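Local coordinates for protein hydrazine synthase subunit beta (Candidatus Kuenenia stuttgartiensis, PDB 5C2V) that forms part of the hydrazine synthase complex, which condenses nitric oxide with ammonium to hydrazine, and may modulate passage of the hydroxylamine intermediate between the complex's active sites, at residues B[56-61]-B[72-77]; B[98-103]-B[114-119]. All blocks are in the same frame, centred on the assembly; numbering follows the deposited sequence.

Contact 1 of 2, residues B[56-61]-B[72-77]; sequences QPEASA and CNAESD. With CA (calcium ion), chain Q.
Q56 meets A74 and E75 just ahead of strand 57-62. Its backbone O accepts the N-H of A74, with A74 N 3.0 Å from Q56 O and the donor standing above the carbonyl plane. CG is anti to the backbone N (chi1 -165°) and the chain runs out extended, with Q56 OE1 3.7 Å from E75 CB. At the other amide corner Q56 NE2 gives a hydrogen bond to E58 OE2 (3.0 Å); the acceptor lies close to the amide plane, while the donor comes from above the carboxylate plane.

P57 pairs with N73 across a non-hydrogen-bonded antiparallel position, and P57 CA makes a CA-H...O contact with C72 O at 3.0 Å. The same carbonyl takes the N-H of E58, whose N sits 2.9 Å away from C72 O, nearly along the C=O axis. The E58 side chain, extended beyond CG, brings OE1 to 3.9 Å from A74 CB. Its further partners are W98, whose NE1 probably donates to OE1, and Q32, which donates from NE2 to OE2.

A59 O receives the N-H of C72 in an almost straight bond, and A59 CB lies 3.9 Å from C72 CB. E58 and A59 together stand opposite C72, a classic beta bulge. Beyond the turn, D77 chelates the calcium ion through OD1 and OD2, with D97 and four waters among the other ligands.

The buried E58 carboxylate is thus met by two amides and, probably, an indole, a set of neutral N-H donors consistent with a charged glutamate held away from solvent.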
loop_
_atom_site.group_PDB
_atom_site.type_symbol
_atom_site.label_atom_id
_atom_site.label_comp_id
_atom_site.label_asym_id
_atom_site.label_seq_id
_atom_site.Cartn_x
_atom_site.Cartn_y
_atom_site.Cartn_z
ATOM N N GLN B 56 -64.659 8.762 -0.277
ATOM C CA GLN B 56 -63.195 8.698 -0.280
ATOM C C GLN B 56 -62.540 8.663 1.111
ATOM O O GLN B 56 -61.809 9.586 1.477
ATOM C CB GLN B 56 -62.650 9.896 -1.070
ATOM C CG GLN B 56 -61.198 9.794 -1.474
ATOM C CD GLN B 56 -60.782 10.907 -2.403
ATOM O OE1 GLN B 56 -61.552 11.354 -3.252
ATOM N NE2 GLN B 56 -59.560 11.366 -2.240
ATOM N N PRO B 57 -62.834 7.625 1.917
ATOM C CA PRO B 57 -62.074 7.555 3.170
ATOM C C PRO B 57 -60.580 7.296 2.950
ATOM O O PRO B 57 -60.235 6.310 2.299
ATOM C CB PRO B 57 -62.725 6.377 3.895
ATOM C CG PRO B 57 -63.213 5.493 2.791
ATOM C CD PRO B 57 -63.648 6.419 1.686
ATOM N N GLU B 58 -59.703 8.151 3.469
ATOM C CA GLU B 58 -58.276 7.828 3.496
ATOM C C GLU B 58 -57.635 7.403 4.826
ATOM O O GLU B 58 -56.458 7.040 4.844
ATOM C CB GLU B 58 -57.505 8.992 2.885
ATOM C CG GLU B 58 -57.851 9.104 1.415
ATOM C CD GLU B 58 -57.211 10.270 0.716
ATOM O OE1 GLU B 58 -56.611 11.133 1.390
ATOM O OE2 GLU B 58 -57.302 10.302 -0.528
ATOM N N ALA B 59 -58.381 7.428 5.926
ATOM C CA ALA B 59 -57.780 7.109 7.222
ATOM C C ALA B 59 -58.797 6.664 8.266
ATOM O O ALA B 59 -59.981 6.981 8.167
ATOM C CB ALA B 59 -56.993 8.308 7.742
ATOM N N SER B 60 -58.320 5.944 9.279
ATOM C CA SER B 60 -59.174 5.508 10.381
ATOM C C SER B 60 -58.396 5.302 11.682
ATOM O O SER B 60 -57.222 4.931 11.663
ATOM C CB SER B 60 -59.910 4.221 10.001
ATOM O OG SER B 60 -59.000 3.193 9.657
ATOM N N ALA B 61 -59.064 5.536 12.808
ATOM C CA ALA B 61 -58.470 5.307 14.124
ATOM C C ALA B 61 -59.462 4.613 15.055
ATOM O O ALA B 61 -60.655 4.915 15.043
ATOM C CB ALA B 61 -57.999 6.619 14.732
ATOM N N CYS B 72 -61.749 8.868 8.312
ATOM C CA CYS B 72 -61.576 10.162 7.660
ATOM C C CYS B 72 -62.066 10.134 6.222
ATOM O O CYS B 72 -61.448 9.506 5.368
ATOM C CB CYS B 72 -60.106 10.584 7.685
ATOM S SG CYS B 72 -59.568 11.362 9.214
ATOM N N ASN B 73 -63.157 10.844 5.952
ATOM C CA ASN B 73 -63.650 10.980 4.590
ATOM C C ASN B 73 -63.096 12.258 3.979
ATOM O O ASN B 73 -63.467 13.370 4.373
ATOM C CB ASN B 73 -65.178 10.982 4.561
ATOM C CG ASN B 73 -65.777 9.836 5.354
ATOM O OD1 ASN B 73 -65.790 8.690 4.900
ATOM N ND2 ASN B 73 -66.285 10.140 6.543
ATOM N N ALA B 74 -62.211 12.081 3.004
ATOM C CA ALA B 74 -61.419 13.174 2.458
ATOM C C ALA B 74 -62.214 14.087 1.535
ATOM O O ALA B 74 -62.174 15.310 1.672
ATOM C CB ALA B 74 -60.222 12.613 1.723
ATOM N N GLU B 75 -62.932 13.489 0.591
ATOM C CA GLU B 75 -63.693 14.260 -0.383
ATOM C C GLU B 75 -64.906 14.909 0.270
ATOM O O GLU B 75 -65.288 16.027 -0.076
ATOM C CB GLU B 75 -64.131 13.375 -1.551
ATOM C CG GLU B 75 -64.892 14.117 -2.639
ATOM C CD GLU B 75 -64.078 15.236 -3.263
ATOM O OE1 GLU B 75 -63.401 14.983 -4.281
ATOM O OE2 GLU B 75 -64.120 16.371 -2.741
ATOM N N SER B 76 -65.500 14.204 1.225
ATOM C CA SER B 76 -66.670 14.710 1.933
ATOM C C SER B 76 -66.291 15.790 2.937
ATOM O O SER B 76 -67.165 16.422 3.533
ATOM C CB SER B 76 -67.399 13.570 2.645
ATOM O OG SER B 76 -67.784 12.563 1.727
ATOM N N ASP B 77 -64.986 15.989 3.117
ATOM C CA ASP B 77 -64.466 16.931 4.103
ATOM C C ASP B 77 -65.011 16.609 5.493
ATOM O O ASP B 77 -65.320 17.514 6.268
ATOM C CB ASP B 77 -64.816 18.377 3.720
ATOM C CG ASP B 77 -63.992 18.897 2.549
ATOM O OD1 ASP B 77 -64.268 18.532 1.381
ATOM O OD2 ASP B 77 -63.067 19.692 2.805
HETATM CA CA CA Q . -62.079 19.478 0.743
HETATM O O HOH W 1 -61.689 19.456 -1.618
HETATM O O HOH W 2 -63.288 20.984 -0.675
HETATM O O HOH W 3 -62.780 17.261 0.380
HETATM O O HOH W 4 -60.658 17.975 -0.437
#

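Contact 2 of 2, residues B[98-103]-B[114-119]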
loop_
_atom_site.group_PDB
_atom_site.type_symbol
_atom_site.label_atom_id
_atom_site.label_comp_id
_atom_site.label_asym_id
_atom_site.label_seq_id
_atom_site.Cartn_x
_atom_site.Cartn_y
_atom_site.Cartn_z
ATOM N N TRP B 98 -60.094 18.015 3.509
ATOM C CA TRP B 98 -59.388 16.756 3.299
ATOM C C TRP B 98 -58.763 16.202 4.566
ATOM O O TRP B 98 -57.545 16.304 4.743
ATOM C CB TRP B 98 -58.305 16.913 2.237
ATOM C CG TRP B 98 -57.879 15.603 1.680
ATOM C CD1 TRP B 98 -57.354 14.539 2.360
ATOM C CD2 TRP B 98 -58.007 15.186 0.320
ATOM N NE1 TRP B 98 -57.117 13.500 1.495
ATOM C CE2 TRP B 98 -57.513 13.873 0.240
ATOM C CE3 TRP B 98 -58.480 15.805 -0.840
ATOM C CZ2 TRP B 98 -57.481 13.171 -0.956
ATOM C CZ3 TRP B 98 -58.446 15.102 -2.026
ATOM C CH2 TRP B 98 -57.946 13.802 -2.075
ATOM N N PRO B 99 -59.581 15.670 5.486
ATOM C CA PRO B 99 -58.806 15.019 6.542
ATOM C C PRO B 99 -58.012 13.846 5.969
ATOM O O PRO B 99 -58.596 12.950 5.358
ATOM C CB PRO B 99 -59.884 14.543 7.516
ATOM C CG PRO B 99 -61.127 14.412 6.683
ATOM C CD PRO B 99 -61.034 15.491 5.644
ATOM N N SER B 100 -56.697 13.851 6.167
ATOM C CA SER B 100 -55.862 12.743 5.716
ATOM C C SER B 100 -55.480 11.771 6.825
ATOM O O SER B 100 -54.856 10.741 6.566
ATOM C CB SER B 100 -54.600 13.283 5.041
ATOM O OG SER B 100 -53.895 14.150 5.908
ATOM N N GLY B 101 -55.855 12.092 8.057
ATOM C CA GLY B 101 -55.483 11.258 9.183
ATOM C C GLY B 101 -56.160 11.643 10.480
ATOM O O GLY B 101 -56.550 12.796 10.684
ATOM N N ILE B 102 -56.275 10.663 11.370
ATOM C CA ILE B 102 -56.977 10.840 12.630
ATOM C C ILE B 102 -56.387 9.926 13.702
ATOM O O ILE B 102 -55.969 8.807 13.401
ATOM C CB ILE B 102 -58.485 10.564 12.451
ATOM C CG1 ILE B 102 -59.271 10.914 13.715
ATOM C CG2 ILE B 102 -58.730 9.122 12.008
ATOM C CD1 ILE B 102 -60.763 10.968 13.491
ATOM N N LYS B 103 -56.336 10.401 14.945
ATOM C CA LYS B 103 -55.852 9.563 16.046
ATOM C C LYS B 103 -56.549 9.848 17.372
ATOM O O LYS B 103 -56.850 10.993 17.693
ATOM C CB LYS B 103 -54.339 9.720 16.215
ATOM C CG LYS B 103 -53.542 8.831 15.279
ATOM C CD LYS B 103 -52.207 9.431 14.924
ATOM C CE LYS B 103 -51.408 8.477 14.051
ATOM N NZ LYS B 103 -51.861 7.071 14.205
ATOM N N ALA B 114 -56.132 15.646 11.210
ATOM C CA ALA B 114 -55.273 16.532 10.428
ATOM C C ALA B 114 -55.937 16.913 9.109
ATOM O O ALA B 114 -56.258 16.042 8.302
ATOM C CB ALA B 114 -53.925 15.877 10.175
ATOM N N CYS B 115 -56.143 18.209 8.887
ATOM C CA CYS B 115 -56.767 18.650 7.640
ATOM C C CYS B 115 -55.704 19.019 6.608
ATOM O O CYS B 115 -54.997 20.012 6.760
ATOM C CB CYS B 115 -57.708 19.827 7.899
ATOM S SG CYS B 115 -58.953 19.500 9.172
ATOM N N SER B 116 -55.619 18.218 5.548
ATOM C CA SER B 116 -54.473 18.245 4.639
ATOM C C SER B 116 -54.630 19.133 3.408
ATOM O O SER B 116 -53.763 19.122 2.533
ATOM C CB SER B 116 -54.142 16.824 4.181
ATOM O OG SER B 116 -55.239 16.236 3.510
ATOM N N GLY B 117 -55.736 19.868 3.322
ATOM C CA GLY B 117 -55.960 20.771 2.206
ATOM C C GLY B 117 -54.766 21.682 1.988
ATOM O O GLY B 117 -54.200 22.210 2.946
ATOM N N CYS B 118 -54.379 21.850 0.727
ATOM C CA CYS B 118 -53.138 22.535 0.374
ATOM C C CYS B 118 -53.050 23.951 0.936
ATOM O O CYS B 118 -51.977 24.396 1.337
ATOM C CB CYS B 118 -52.971 22.568 -1.146
ATOM S SG CYS B 118 -52.615 20.956 -1.886
ATOM N N MET B 119 -54.170 24.664 0.944
ATOM C CA MET B 119 -54.216 25.986 1.560
ATOM C C MET B 119 -54.755 25.927 2.993
ATOM O O MET B 119 -54.956 26.957 3.632
ATOM C CB MET B 119 -55.046 26.953 0.711
ATOM C CG MET B 119 -54.664 28.412 0.931
ATOM S SD MET B 119 -54.868 29.488 -0.499
ATOM C CE MET B 119 -54.156 31.005 0.138
#
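A114 sets the pairing with S100 and G101. Its N-H goes to G101 O, A114 N lying 2.9 Å from that oxygen, and its own carbonyl accepts from S100 N at 3.1 Å, the donor almost in line with the C=O bond. P99 CA adds a CA-H...O contact with A114 O at 3.3 Å. C115 then stands opposite P99 as a non-hydrogen-bonded antiparallel pair.

S116, just past the strand, grips W98 O twice. S116 N lies 2.8 Å from W98 O, and S116 OG is closer still, 2.6 Å from W98 O. The hydroxyl can do this because chi1 of 60° sets OG between the backbone N and the carbonyl carbon. There it also approaches CG and CD1 of the indole, obliquely to the ring, while S116 CB packs against S100 OG. G117 follows with its backbone N 4.1 Å from W98 CB.

R70 of the gamma subunit reaches the same spot, making a cation-pi contact with W98 and a weak hydrogen bond to S116 OG.

With S100 and G101 together opposite A114, the contact is a beta bulge at the mouth of an antiparallel hairpin, joining the first two strands of a beta-propeller blade.

Overall arrangement
Contact 1 and contact 2 have centres about 9 Å apart and follow each other along the chain, the first closing before the second opens. Each joins the first two strands of a four-stranded antiparallel sheet, 57-62 with 68-73 and 99-104 with 110-115, so they occupy equivalent places in successive blades of the propeller. The blades meet directly: C72 packs on P99 and I102, and A61 on I102. W98 at the start of contact 2 reaches back to Q56 and A74 of contact 1. The calcium ion, bound by D77 and D97, ties the turn after one hairpin to the residue before W98, joining neighbouring blades close to the gamma-subunit interface.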